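Local structure of hypothetical protein PH1789 (Pyrococcus horikoshii, 1WR2) at residues E47-A52 with E85-K90; I55-V60 with L79-E84; R120-G125 with I136-G141; D150-L155 with R164-E169. The protein is of unknown function but carries an ATP-grasp domain, an alpha+beta fold. One frame throughout, in Å; residues are numbered along the deposited sequence.

Interaction 1: residues E47-A52 with E85-K90; sequences EALEYA and EELKKK
Ala-48, Leu-49 and Ala-52 of one helix meet Leu-87 and Lys-88 of another, the axes of the two short segments passing 10.4 Å apart at 139°, nearer antiparallel than parallel. This is a helix-helix contact in the helical layer of a two-layer alpha+beta lobe of the ATP-grasp domain: Ala-48 also touches Ala-42 of strand 40-42, and Leu-87 touches Ile-81 of strand 77-81. Leu-87 carries the contact. Its CG is anti to the backbone N (chi1 -168°), and its two methyls divide the work across the interface. CD2 meets Leu-49 CD2 at 3.7 Å and Ala-48 CB at 4.1 Å, the two leucine side chains lying askew to one another. CD1 turns to the next helical turn of 47-52. No hydrogen bond or salt bridge crosses between the segments, so the contact is wholly aliphatic, mostly methyl on methyl. At its more exposed margin, the extended aliphatic chain of Lys-88 crosses the Leu-49 side chain at about a right angle, CE lying 3.8 Å from Leu-49 CD1. The tightest pair is Leu-87 CD1 with Ala-52 CB, at 3.5 Å closer than usual for two carbons.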
loop_
_atom_site.group_PDB
_atom_site.type_symbol
_atom_site.label_atom_id
_atom_site.label_comp_id
_atom_site.label_asym_id
_atom_site.label_seq_id
_atom_site.Cartn_x
_atom_site.Cartn_y
_atom_site.Cartn_z
ATOM N N GLU A 47 20.476 -4.926 -11.480
ATOM C CA GLU A 47 20.165 -4.428 -10.145
ATOM C C GLU A 47 19.132 -5.314 -9.457
ATOM O O GLU A 47 19.269 -5.642 -8.278
ATOM C CB GLU A 47 19.637 -2.997 -10.221
ATOM C CG GLU A 47 20.722 -1.929 -10.270
ATOM C CD GLU A 47 20.143 -0.531 -10.326
ATOM O OE1 GLU A 47 19.084 -0.299 -9.701
ATOM O OE2 GLU A 47 20.750 0.342 -10.979
ATOM N N ALA A 48 18.098 -5.699 -10.197
ATOM C CA ALA A 48 17.044 -6.541 -9.648
ATOM C C ALA A 48 17.614 -7.875 -9.188
ATOM O O ALA A 48 17.243 -8.390 -8.137
ATOM C CB ALA A 48 15.955 -6.765 -10.690
ATOM N N LEU A 49 18.520 -8.437 -9.980
ATOM C CA LEU A 49 19.124 -9.713 -9.629
ATOM C C LEU A 49 19.878 -9.601 -8.303
ATOM O O LEU A 49 19.826 -10.513 -7.474
ATOM C CB LEU A 49 20.061 -10.175 -10.750
ATOM C CG LEU A 49 19.359 -10.529 -12.063
ATOM C CD1 LEU A 49 20.392 -10.883 -13.117
ATOM C CD2 LEU A 49 18.392 -11.699 -11.836
ATOM N N GLU A 50 20.564 -8.475 -8.105
ATOM C CA GLU A 50 21.314 -8.226 -6.874
ATOM C C GLU A 50 20.373 -8.125 -5.678
ATOM O O GLU A 50 20.564 -8.806 -4.669
ATOM C CB GLU A 50 22.096 -6.914 -6.974
ATOM C CG GLU A 50 23.200 -6.887 -8.010
ATOM C CD GLU A 50 23.980 -5.576 -7.977
ATOM O OE1 GLU A 50 23.389 -4.515 -8.282
ATOM O OE2 GLU A 50 25.182 -5.611 -7.633
ATOM N N TYR A 51 19.366 -7.258 -5.797
ATOM C CA TYR A 51 18.386 -7.052 -4.730
ATOM C C TYR A 51 17.650 -8.342 -4.385
ATOM O O TYR A 51 17.326 -8.584 -3.223
ATOM C CB TYR A 51 17.357 -5.988 -5.128
ATOM C CG TYR A 51 17.908 -4.584 -5.279
ATOM C CD1 TYR A 51 18.786 -4.053 -4.335
ATOM C CD2 TYR A 51 17.506 -3.767 -6.336
ATOM C CE1 TYR A 51 19.247 -2.735 -4.439
ATOM C CE2 TYR A 51 17.959 -2.451 -6.450
ATOM C CZ TYR A 51 18.828 -1.942 -5.497
ATOM O OH TYR A 51 19.266 -0.638 -5.590
ATOM N N ALA A 52 17.379 -9.163 -5.397
ATOM C CA ALA A 52 16.685 -10.427 -5.177
ATOM C C ALA A 52 17.528 -11.295 -4.254
ATOM O O ALA A 52 17.027 -11.840 -3.267
ATOM C CB ALA A 52 16.458 -11.140 -6.497
ATOM N N GLU A 85 16.809 -17.213 -13.189
ATOM C CA GLU A 85 16.367 -17.425 -14.567
ATOM C C GLU A 85 14.932 -16.945 -14.732
ATOM O O GLU A 85 14.592 -16.287 -15.716
ATOM C CB GLU A 85 16.450 -18.909 -14.943
ATOM C CG GLU A 85 17.856 -19.513 -14.897
ATOM C CD GLU A 85 18.454 -19.529 -13.496
ATOM O OE1 GLU A 85 17.781 -20.023 -12.567
ATOM O OE2 GLU A 85 19.600 -19.053 -13.325
ATOM N N GLU A 86 14.091 -17.284 -13.764
ATOM C CA GLU A 86 12.694 -16.885 -13.790
ATOM C C GLU A 86 12.537 -15.370 -13.623
ATOM O O GLU A 86 11.629 -14.768 -14.193
ATOM C CB GLU A 86 11.923 -17.632 -12.696
ATOM C CG GLU A 86 10.571 -17.029 -12.351
ATOM C CD GLU A 86 9.638 -18.015 -11.665
ATOM O OE1 GLU A 86 10.086 -18.728 -10.736
ATOM O OE2 GLU A 86 8.449 -18.062 -12.058
ATOM N N LEU A 87 13.425 -14.756 -12.844
ATOM C CA LEU A 87 13.371 -13.312 -12.630
ATOM C C LEU A 87 13.705 -12.597 -13.936
ATOM O O LEU A 87 13.103 -11.578 -14.260
ATOM C CB LEU A 87 14.359 -12.895 -11.521
ATOM C CG LEU A 87 14.247 -11.473 -10.949
ATOM C CD1 LEU A 87 14.903 -11.406 -9.571
ATOM C CD2 LEU A 87 14.896 -10.487 -11.894
ATOM N N LYS A 88 14.656 -13.144 -14.692
ATOM C CA LYS A 88 15.061 -12.551 -15.965
ATOM C C LYS A 88 13.930 -12.588 -16.982
ATOM O O LYS A 88 13.779 -11.664 -17.783
ATOM C CB LYS A 88 16.274 -13.284 -16.547
ATOM C CG LYS A 88 17.550 -13.142 -15.736
ATOM C CD LYS A 88 18.694 -13.936 -16.365
ATOM C CE LYS A 88 20.012 -13.718 -15.623
ATOM N NZ LYS A 88 21.115 -14.565 -16.175
ATOM N N LYS A 89 13.136 -13.654 -16.952
ATOM C CA LYS A 89 12.031 -13.792 -17.892
ATOM C C LYS A 89 10.814 -12.969 -17.461
ATOM O O LYS A 89 10.116 -12.400 -18.299
ATOM C CB LYS A 89 11.661 -15.274 -18.061
ATOM C CG LYS A 89 10.849 -15.895 -16.926
ATOM C CD LYS A 89 10.877 -17.426 -17.018
ATOM C CE LYS A 89 9.656 -18.076 -16.374
ATOM N NZ LYS A 89 9.424 -17.635 -14.976
ATOM N N LYS A 90 10.559 -12.900 -16.157
ATOM C CA LYS A 90 9.429 -12.119 -15.658
ATOM C C LYS A 90 9.718 -10.630 -15.799
ATOM O O LYS A 90 8.804 -9.816 -15.916
ATOM C CB LYS A 90 9.137 -12.476 -14.203
ATOM C CG LYS A 90 8.545 -13.863 -14.050
ATOM C CD LYS A 90 7.289 -13.991 -14.895
ATOM C CE LYS A 90 6.795 -15.431 -14.951
ATOM N NZ LYS A 90 5.533 -15.530 -15.733
#

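Interaction 2: residues I55-V60 with L79-E84; sequences IGYPVV and LNIKNE
Val-59 and Ile-81 exchange a reciprocal pair of backbone hydrogen bonds, Val-59 N to Ile-81 O at 3.0 Å and Ile-81 N to Val-59 O at 2.9 Å, which identifies them as an antiparallel hydrogen-bonded pair. The second bond is the straighter, with 163° at the hydrogen, and its donor lies in the carbonyl plane. Ile-81 O has further company: Pro-58 CA makes a CA-H...O contact with it at 3.1 Å, and Tyr-57 CD2 comes up so that the oxygen lies at the ring edge, near its plane. The peptide bond before Pro-58 is cis, just where the chain enters the strand.

Farther along, a water accepts from Tyr-57 OH at 2.7 Å and donates to Glu-84 OE1, tying the phenol to the first turn of helix 84-101. Tyr-57 CG stands anti to the carbonyl carbon (chi1 -71°), 3.5 Å from Lys-82 O, and one ring face is covered by Asn-83 CA, 4.0 Å from the centroid in a CH-pi contact. Asn-83 sits at the N-cap of that helix, its OD1 engaged by Glu-86 N. The hydroxyl end of Tyr-57 also rests against Ala-52 and Leu-87 of the two helices.

On the other side of the Val-59/Ile-81 pair, Leu-79 and Val-60 lie side by side, pointing the same way; Leu-79 CD2 touches both valine methyls, the nearer being CG2 at 3.5 Å. The whole is typical of neighbouring antiparallel strands in a two-layer alpha+beta lobe, where strand 77-81 is outermost in the four-stranded sheet of this chain and a capped helix follows directly.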
loop_
_atom_site.group_PDB
_atom_site.type_symbol
_atom_site.label_atom_id
_atom_site.label_comp_id
_atom_site.label_asym_id
_atom_site.label_seq_id
_atom_site.Cartn_x
_atom_site.Cartn_y
_atom_site.Cartn_z
ATOM N N ILE A 55 17.431 -9.688 -0.582
ATOM C CA ILE A 55 16.283 -9.975 0.267
ATOM C C ILE A 55 15.897 -11.451 0.292
ATOM O O ILE A 55 15.125 -11.875 1.153
ATOM C CB ILE A 55 15.052 -9.133 -0.140
ATOM C CG1 ILE A 55 14.545 -9.553 -1.516
ATOM C CG2 ILE A 55 15.419 -7.653 -0.146
ATOM C CD1 ILE A 55 13.283 -8.827 -1.924
ATOM N N GLY A 56 16.440 -12.225 -0.648
ATOM C CA GLY A 56 16.163 -13.654 -0.704
ATOM C C GLY A 56 14.933 -14.087 -1.487
ATOM O O GLY A 56 13.864 -13.487 -1.362
ATOM N N TYR A 57 15.082 -15.137 -2.294
ATOM C CA TYR A 57 13.970 -15.664 -3.087
ATOM C C TYR A 57 13.038 -16.490 -2.198
ATOM O O TYR A 57 13.458 -17.004 -1.161
ATOM C CB TYR A 57 14.487 -16.550 -4.228
ATOM C CG TYR A 57 15.181 -15.812 -5.353
ATOM C CD1 TYR A 57 16.531 -15.474 -5.273
ATOM C CD2 TYR A 57 14.475 -15.454 -6.509
ATOM C CE1 TYR A 57 17.170 -14.798 -6.328
ATOM C CE2 TYR A 57 15.094 -14.781 -7.557
ATOM C CZ TYR A 57 16.439 -14.456 -7.466
ATOM O OH TYR A 57 17.045 -13.806 -8.519
ATOM N N PRO A 58 11.763 -16.633 -2.590
ATOM C CA PRO A 58 11.126 -16.085 -3.794
ATOM C C PRO A 58 10.782 -14.605 -3.647
ATOM O O PRO A 58 10.528 -14.125 -2.543
ATOM C CB PRO A 58 9.882 -16.951 -3.939
ATOM C CG PRO A 58 9.489 -17.179 -2.510
ATOM C CD PRO A 58 10.823 -17.503 -1.857
ATOM N N VAL A 59 10.761 -13.887 -4.765
ATOM C CA VAL A 59 10.452 -12.462 -4.733
ATOM C C VAL A 59 9.317 -12.095 -5.675
ATOM O O VAL A 59 8.850 -12.921 -6.464
ATOM C CB VAL A 59 11.684 -11.614 -5.111
ATOM C CG1 VAL A 59 12.857 -11.967 -4.199
ATOM C CG2 VAL A 59 12.053 -11.850 -6.572
ATOM N N VAL A 60 8.892 -10.840 -5.576
ATOM C CA VAL A 60 7.823 -10.272 -6.387
ATOM C C VAL A 60 8.412 -9.140 -7.217
ATOM O O VAL A 60 9.257 -8.394 -6.723
ATOM C CB VAL A 60 6.723 -9.643 -5.494
ATOM C CG1 VAL A 60 5.764 -8.818 -6.341
ATOM C CG2 VAL A 60 5.974 -10.721 -4.752
ATOM N N LEU A 79 4.437 -12.627 -9.283
ATOM C CA LEU A 79 4.683 -13.203 -7.971
ATOM C C LEU A 79 5.491 -14.497 -7.916
ATOM O O LEU A 79 5.765 -15.134 -8.931
ATOM C CB LEU A 79 3.344 -13.432 -7.268
ATOM C CG LEU A 79 2.339 -12.279 -7.211
ATOM C CD1 LEU A 79 1.111 -12.753 -6.449
ATOM C CD2 LEU A 79 2.938 -11.067 -6.522
ATOM N N ASN A 80 5.862 -14.862 -6.692
ATOM C CA ASN A 80 6.613 -16.071 -6.382
ATOM C C ASN A 80 7.697 -16.479 -7.378
ATOM O O ASN A 80 7.731 -17.619 -7.851
ATOM C CB ASN A 80 5.633 -17.229 -6.157
ATOM C CG ASN A 80 6.246 -18.363 -5.356
ATOM O OD1 ASN A 80 6.243 -18.343 -4.123
ATOM N ND2 ASN A 80 6.763 -19.369 -6.055
ATOM N N ILE A 81 8.586 -15.539 -7.682
ATOM C CA ILE A 81 9.706 -15.779 -8.588
ATOM C C ILE A 81 10.742 -16.541 -7.760
ATOM O O ILE A 81 11.348 -15.984 -6.847
ATOM C CB ILE A 81 10.304 -14.451 -9.069
ATOM C CG1 ILE A 81 9.253 -13.687 -9.888
ATOM C CG2 ILE A 81 11.569 -14.715 -9.849
ATOM C CD1 ILE A 81 9.605 -12.234 -10.190
ATOM N N LYS A 82 10.957 -17.809 -8.095
ATOM C CA LYS A 82 11.865 -18.644 -7.319
ATOM C C LYS A 82 13.361 -18.544 -7.575
ATOM O O LYS A 82 14.157 -18.877 -6.695
ATOM C CB LYS A 82 11.427 -20.105 -7.439
ATOM C CG LYS A 82 9.948 -20.320 -7.147
ATOM C CD LYS A 82 9.599 -21.785 -6.914
ATOM C CE LYS A 82 10.077 -22.686 -8.049
ATOM N NZ LYS A 82 11.561 -22.874 -8.026
ATOM N N ASN A 83 13.762 -18.089 -8.755
ATOM C CA ASN A 83 15.186 -18.003 -9.043
ATOM C C ASN A 83 15.566 -16.936 -10.057
ATOM O O ASN A 83 14.712 -16.239 -10.605
ATOM C CB ASN A 83 15.692 -19.361 -9.530
ATOM C CG ASN A 83 14.950 -19.844 -10.758
ATOM O OD1 ASN A 83 14.955 -19.182 -11.801
ATOM N ND2 ASN A 83 14.299 -21.001 -10.643
ATOM N N GLU A 84 16.864 -16.848 -10.319
ATOM C CA GLU A 84 17.421 -15.867 -11.238
ATOM C C GLU A 84 16.957 -15.988 -12.692
ATOM O O GLU A 84 16.738 -14.978 -13.357
ATOM C CB GLU A 84 18.948 -15.928 -11.161
ATOM C CG GLU A 84 19.665 -14.890 -11.999
ATOM C CD GLU A 84 21.137 -14.775 -11.644
ATOM O OE1 GLU A 84 21.442 -14.391 -10.488
ATOM O OE2 GLU A 84 21.985 -15.069 -12.518
HETATM O O HOH W 1 19.728 -13.318 -8.199
#

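Interaction 3: residues R120-G125 with I136-G141; sequences REVIIG and IMFGLG
Gly-125 and Met-137 hold each other by two backbone hydrogen bonds, Met-137 N to Gly-125 O at 2.7 Å and Gly-125 N to Met-137 O at 3.0 Å. Ile-123 and Gly-139 form the next such pair, less evenly: Ile-123 N reaches Gly-139 O at 2.8 Å, whereas the return bond from Gly-139 N to Ile-123 O measures 3.3 Å. A fifth bond, Gly-141 N to Glu-121 O, is almost straight at the hydrogen, yet its donor stands 58° out of the carbonyl plane. With the strand axes 168° apart, this is an antiparallel pairing, regular at Gly-125/Met-137 and distorted toward Gly-141, supplemented by CA-H...O contacts such as Phe-138 CA to Ile-123 O at 3.4 Å.

Side chains add a second layer. Phe-138 has CG anti to the backbone N (chi1 172°), and its CE1 comes 3.8 Å from Val-122 CB, while Ile-124 CG1 lies at the ring edge. Leu-140 CD2 meets Val-122 CG1, also at 3.8 Å. Ile-124 and Ile-136 run side by side and touch through CG2 and CG1. On the face of Ile-123 the glycines leave few side chains: Met-137 bends twice, so that CE rests 3.7 Å from Gly-125 O, and Ile-123 CG1 and CD1 lie against Gly-141 CA.

The two strands form a beta hairpin within the six-stranded antiparallel sheet, strand 208-218 bonding to 120-129 and strand 152-155 to 133-140. Helix 187-203 packs on Ile-124, Ile-136 and Phe-138, and helix 173-177 on Arg-120, Phe-138 and Leu-140.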
loop_
_atom_site.group_PDB
_atom_site.type_symbol
_atom_site.label_atom_id
_atom_site.label_comp_id
_atom_site.label_asym_id
_atom_site.label_seq_id
_atom_site.Cartn_x
_atom_site.Cartn_y
_atom_site.Cartn_z
ATOM N N ARG A 120 -4.746 -12.133 7.535
ATOM C CA ARG A 120 -6.093 -11.608 7.325
ATOM C C ARG A 120 -6.040 -10.315 6.513
ATOM O O ARG A 120 -5.408 -9.344 6.927
ATOM C CB ARG A 120 -6.774 -11.336 8.666
ATOM C CG ARG A 120 -8.155 -10.708 8.531
ATOM C CD ARG A 120 -9.151 -11.674 7.909
ATOM N NE ARG A 120 -9.331 -12.861 8.739
ATOM C CZ ARG A 120 -10.198 -13.831 8.477
ATOM N NH1 ARG A 120 -10.974 -13.758 7.401
ATOM N NH2 ARG A 120 -10.288 -14.876 9.290
ATOM N N GLU A 121 -6.705 -10.300 5.362
ATOM C CA GLU A 121 -6.707 -9.111 4.520
ATOM C C GLU A 121 -7.658 -8.030 5.010
ATOM O O GLU A 121 -8.840 -8.294 5.243
ATOM C CB GLU A 121 -7.080 -9.463 3.077
ATOM C CG GLU A 121 -6.014 -10.209 2.313
ATOM C CD GLU A 121 -6.242 -10.165 0.813
ATOM O OE1 GLU A 121 -6.225 -9.052 0.230
ATOM O OE2 GLU A 121 -6.441 -11.243 0.213
ATOM N N VAL A 122 -7.133 -6.817 5.179
ATOM C CA VAL A 122 -7.946 -5.681 5.590
ATOM C C VAL A 122 -7.584 -4.512 4.680
ATOM O O VAL A 122 -6.587 -4.561 3.946
ATOM C CB VAL A 122 -7.708 -5.256 7.062
ATOM C CG1 VAL A 122 -7.951 -6.434 7.999
ATOM C CG2 VAL A 122 -6.320 -4.694 7.228
ATOM N N ILE A 123 -8.403 -3.470 4.707
ATOM C CA ILE A 123 -8.159 -2.302 3.871
ATOM C C ILE A 123 -8.377 -1.023 4.666
ATOM O O ILE A 123 -9.359 -0.899 5.398
ATOM C CB ILE A 123 -9.126 -2.258 2.652
ATOM C CG1 ILE A 123 -8.890 -3.458 1.728
ATOM C CG2 ILE A 123 -8.925 -0.955 1.878
ATOM C CD1 ILE A 123 -9.850 -3.499 0.524
ATOM N N ILE A 124 -7.452 -0.082 4.533
ATOM C CA ILE A 124 -7.589 1.205 5.194
ATOM C C ILE A 124 -7.601 2.248 4.089
ATOM O O ILE A 124 -6.638 2.371 3.321
ATOM C CB ILE A 124 -6.429 1.491 6.160
ATOM C CG1 ILE A 124 -6.531 0.571 7.381
ATOM C CG2 ILE A 124 -6.463 2.950 6.585
ATOM C CD1 ILE A 124 -5.372 0.704 8.362
ATOM N N GLY A 125 -8.705 2.980 3.995
ATOM C CA GLY A 125 -8.831 4.006 2.978
ATOM C C GLY A 125 -8.994 5.403 3.550
ATOM O O GLY A 125 -9.411 5.577 4.692
ATOM N N ILE A 136 -11.189 8.511 7.399
ATOM C CA ILE A 136 -10.454 7.273 7.335
ATOM C C ILE A 136 -11.476 6.131 7.402
ATOM O O ILE A 136 -12.428 6.183 8.181
ATOM C CB ILE A 136 -9.442 7.188 8.497
ATOM C CG1 ILE A 136 -8.591 5.923 8.363
ATOM C CG2 ILE A 136 -10.181 7.238 9.837
ATOM C CD1 ILE A 136 -7.323 5.964 9.206
ATOM N N MET A 137 -11.279 5.122 6.558
ATOM C CA MET A 137 -12.177 3.965 6.471
ATOM C C MET A 137 -11.447 2.667 6.784
ATOM O O MET A 137 -10.243 2.534 6.540
ATOM C CB MET A 137 -12.754 3.835 5.051
ATOM C CG MET A 137 -13.850 4.820 4.660
ATOM S SD MET A 137 -13.360 6.564 4.641
ATOM C CE MET A 137 -12.489 6.705 3.062
ATOM N N PHE A 138 -12.199 1.699 7.292
ATOM C CA PHE A 138 -11.662 0.389 7.618
ATOM C C PHE A 138 -12.681 -0.679 7.258
ATOM O O PHE A 138 -13.884 -0.481 7.424
ATOM C CB PHE A 138 -11.348 0.269 9.106
ATOM C CG PHE A 138 -10.974 -1.121 9.521
ATOM C CD1 PHE A 138 -9.737 -1.656 9.170
ATOM C CD2 PHE A 138 -11.881 -1.919 10.217
ATOM C CE1 PHE A 138 -9.407 -2.960 9.498
ATOM C CE2 PHE A 138 -11.560 -3.233 10.553
ATOM C CZ PHE A 138 -10.321 -3.756 10.193
ATOM N N GLY A 139 -12.189 -1.813 6.771
ATOM C CA GLY A 139 -13.056 -2.920 6.416
ATOM C C GLY A 139 -12.181 -4.069 5.954
ATOM O O GLY A 139 -10.994 -3.865 5.698
ATOM N N LEU A 140 -12.737 -5.273 5.851
ATOM C CA LEU A 140 -11.941 -6.409 5.397
ATOM C C LEU A 140 -11.697 -6.324 3.899
ATOM O O LEU A 140 -12.473 -5.708 3.163
ATOM C CB LEU A 140 -12.639 -7.740 5.704
ATOM C CG LEU A 140 -12.738 -8.195 7.161
ATOM C CD1 LEU A 140 -13.243 -9.631 7.208
ATOM C CD2 LEU A 140 -11.385 -8.105 7.828
ATOM N N GLY A 141 -10.615 -6.955 3.453
ATOM C CA GLY A 141 -10.289 -6.954 2.040
ATOM C C GLY A 141 -10.818 -8.210 1.375
ATOM O O GLY A 141 -11.822 -8.775 1.808
#

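Interaction 4: residues D150-L155 with R164-E169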
loop_
_atom_site.group_PDB
_atom_site.type_symbol
_atom_site.label_atom_id
_atom_site.label_comp_id
_atom_site.label_asym_id
_atom_site.label_seq_id
_atom_site.Cartn_x
_atom_site.Cartn_y
_atom_site.Cartn_z
ATOM N N ASP A 150 -18.923 -3.596 3.396
ATOM C CA ASP A 150 -18.819 -3.525 4.850
ATOM C C ASP A 150 -17.618 -2.689 5.301
ATOM O O ASP A 150 -16.547 -3.216 5.577
ATOM C CB ASP A 150 -18.727 -4.949 5.410
ATOM C CG ASP A 150 -18.626 -4.991 6.920
ATOM O OD1 ASP A 150 -19.382 -4.256 7.601
ATOM O OD2 ASP A 150 -17.797 -5.784 7.422
ATOM N N VAL A 151 -17.808 -1.377 5.361
ATOM C CA VAL A 151 -16.739 -0.483 5.772
ATOM C C VAL A 151 -17.276 0.523 6.774
ATOM O O VAL A 151 -18.421 0.960 6.670
ATOM C CB VAL A 151 -16.154 0.292 4.560
ATOM C CG1 VAL A 151 -15.771 -0.683 3.452
ATOM C CG2 VAL A 151 -17.171 1.293 4.041
ATOM N N THR A 152 -16.454 0.876 7.753
ATOM C CA THR A 152 -16.845 1.862 8.749
ATOM C C THR A 152 -15.906 3.047 8.529
ATOM O O THR A 152 -14.852 2.882 7.902
ATOM C CB THR A 152 -16.681 1.308 10.185
ATOM O OG1 THR A 152 -15.321 0.895 10.402
ATOM C CG2 THR A 152 -17.604 0.116 10.393
ATOM N N PHE A 153 -16.279 4.228 9.014
ATOM C CA PHE A 153 -15.429 5.399 8.834
ATOM C C PHE A 153 -15.448 6.327 10.042
ATOM O O PHE A 153 -16.267 6.171 10.955
ATOM C CB PHE A 153 -15.842 6.173 7.569
ATOM C CG PHE A 153 -16.999 7.114 7.773
ATOM C CD1 PHE A 153 -16.783 8.428 8.192
ATOM C CD2 PHE A 153 -18.305 6.690 7.554
ATOM C CE1 PHE A 153 -17.859 9.309 8.392
ATOM C CE2 PHE A 153 -19.387 7.558 7.750
ATOM C CZ PHE A 153 -19.160 8.874 8.171
ATOM N N ARG A 154 -14.531 7.289 10.038
ATOM C CA ARG A 154 -14.416 8.262 11.117
ATOM C C ARG A 154 -13.712 9.475 10.518
ATOM O O ARG A 154 -12.956 9.336 9.553
ATOM C CB ARG A 154 -13.568 7.670 12.248
ATOM C CG ARG A 154 -14.189 7.728 13.637
ATOM C CD ARG A 154 -15.617 7.233 13.628
ATOM N NE ARG A 154 -15.923 6.407 14.787
ATOM C CZ ARG A 154 -16.597 5.266 14.715
ATOM N NH1 ARG A 154 -17.025 4.825 13.538
ATOM N NH2 ARG A 154 -16.842 4.568 15.812
ATOM N N LEU A 155 -13.959 10.663 11.060
ATOM C CA LEU A 155 -13.284 11.847 10.538
ATOM C C LEU A 155 -11.880 11.928 11.136
ATOM O O LEU A 155 -11.665 11.594 12.302
ATOM C CB LEU A 155 -14.074 13.117 10.867
ATOM C CG LEU A 155 -15.427 13.214 10.164
ATOM C CD1 LEU A 155 -16.088 14.558 10.476
ATOM C CD2 LEU A 155 -15.219 13.056 8.658
ATOM N N ARG A 164 -10.578 1.731 17.880
ATOM C CA ARG A 164 -11.042 0.438 18.382
ATOM C C ARG A 164 -12.520 0.261 18.075
ATOM O O ARG A 164 -12.980 -0.837 17.764
ATOM C CB ARG A 164 -10.798 0.328 19.893
ATOM C CG ARG A 164 -9.328 0.320 20.242
ATOM C CD ARG A 164 -9.062 0.213 21.729
ATOM N NE ARG A 164 -7.623 0.214 21.962
ATOM C CZ ARG A 164 -6.807 -0.774 21.606
ATOM N NH1 ARG A 164 -7.290 -1.862 21.013
ATOM N NH2 ARG A 164 -5.501 -0.657 21.808
ATOM N N LYS A 165 -13.253 1.364 18.144
ATOM C CA LYS A 165 -14.677 1.357 17.884
ATOM C C LYS A 165 -14.993 1.054 16.411
ATOM O O LYS A 165 -15.796 0.168 16.121
ATOM C CB LYS A 165 -15.260 2.710 18.300
ATOM C CG LYS A 165 -16.776 2.775 18.393
ATOM C CD LYS A 165 -17.199 4.117 18.992
ATOM C CE LYS A 165 -18.706 4.325 18.958
ATOM N NZ LYS A 165 -19.073 5.675 19.468
ATOM N N MET A 166 -14.361 1.767 15.479
ATOM C CA MET A 166 -14.647 1.524 14.064
ATOM C C MET A 166 -14.239 0.115 13.628
ATOM O O MET A 166 -14.742 -0.407 12.635
ATOM C CB MET A 166 -13.976 2.581 13.176
ATOM C CG MET A 166 -12.471 2.531 13.116
ATOM S SD MET A 166 -11.805 3.998 12.294
ATOM C CE MET A 166 -12.414 3.760 10.613
ATOM N N ILE A 167 -13.337 -0.508 14.377
ATOM C CA ILE A 167 -12.921 -1.861 14.049
ATOM C C ILE A 167 -14.021 -2.825 14.485
ATOM O O ILE A 167 -14.294 -3.824 13.820
ATOM C CB ILE A 167 -11.609 -2.253 14.770
ATOM C CG1 ILE A 167 -10.462 -1.345 14.312
ATOM C CG2 ILE A 167 -11.268 -3.709 14.465
ATOM C CD1 ILE A 167 -9.125 -1.658 14.993
ATOM N N GLN A 168 -14.667 -2.507 15.601
ATOM C CA GLN A 168 -15.724 -3.357 16.140
ATOM C C GLN A 168 -17.069 -3.182 15.444
ATOM O O GLN A 168 -17.933 -4.056 15.525
ATOM C CB GLN A 168 -15.882 -3.085 17.635
ATOM C CG GLN A 168 -14.583 -3.215 18.405
ATOM C CD GLN A 168 -14.743 -2.954 19.887
ATOM O OE1 GLN A 168 -15.492 -2.061 20.298
ATOM N NE2 GLN A 168 -14.020 -3.718 20.703
ATOM N N GLU A 169 -17.242 -2.059 14.757
ATOM C CA GLU A 169 -18.488 -1.761 14.068
ATOM C C GLU A 169 -18.713 -2.483 12.738
ATOM O O GLU A 169 -19.845 -2.536 12.253
ATOM C CB GLU A 169 -18.602 -0.245 13.856
ATOM C CG GLU A 169 -18.532 0.559 15.145
ATOM C CD GLU A 169 -18.711 2.050 14.923
ATOM O OE1 GLU A 169 -18.199 2.573 13.913
ATOM O OE2 GLU A 169 -19.358 2.703 15.769
#
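Thr-152 and Arg-154 reach Met-166 and Glu-169 by different torsional routes. In Thr-152, chi1 of 57° sets OG1 between the backbone N and the carbonyl carbon, from where it donates to Met-166 O at 2.6 Å. The other branch, CG2, packs on Glu-169 CB at 3.6 Å. The Arg-154 chain is bent at chi2 and chi3 rather than extended, and from this folded course NH1 meets both Phe-153 O of its own strand and Glu-169.

The guanidinium and the Glu-169 carboxylate meet tip to tip, their planes 55° apart. Arg-154 NH1 donates to Glu-169 OE1 at 2.6 Å, on the syn side of the oxygen, in a salt bridge; the companion bond from NH2 to OE2 is weak at 3.1 Å. NH1 also donates to Phe-153 O at 3.0 Å, close to the guanidinium plane, so one nitrogen ties the arginine both to its own strand and to Glu-169, which should limit rotation of the group.

Met-166 CB lies over one guanidinium face, toward its rim, and Lys-165 CG approaches at the edge, too near NH2 to be trusted in detail. Lys-165 NZ stands 4.4 Å from Arg-154 NH2, a proximity of like charges that the carboxylate may offset. Met-166 bends at chi3 and its CE lies 3.9 Å from Phe-153 CA.

Arg-154 also touches a crystal neighbour, so the lattice may influence its conformation. The axes of 152-155 and 164-168 run 158° apart: a helix covering the outermost strand of an antiparallel sheet, as in the alpha+beta layering of ATP-grasp proteins.

From the N terminus, helix 45-55 leads into strand 59-64, and strand 77-81 into helix 84-101. Interaction 2 closes the inner loop between the strands, and interaction 1 closes the outer one between the helices, so 2 is nested in 1; they touch where Tyr-57 OH meets Ala-52 CB and Leu-87 CD1. Together they join sheet to helices in one lobe. The chain then closes the hairpin of interaction 3 and, in series, the strand-helix loop of interaction 4. These two share the six-stranded sheet, strand 133-140 pairing with 152-155. No contacts cross along the chain; the centres of interactions 1 and 4 lie about 41 Å apart.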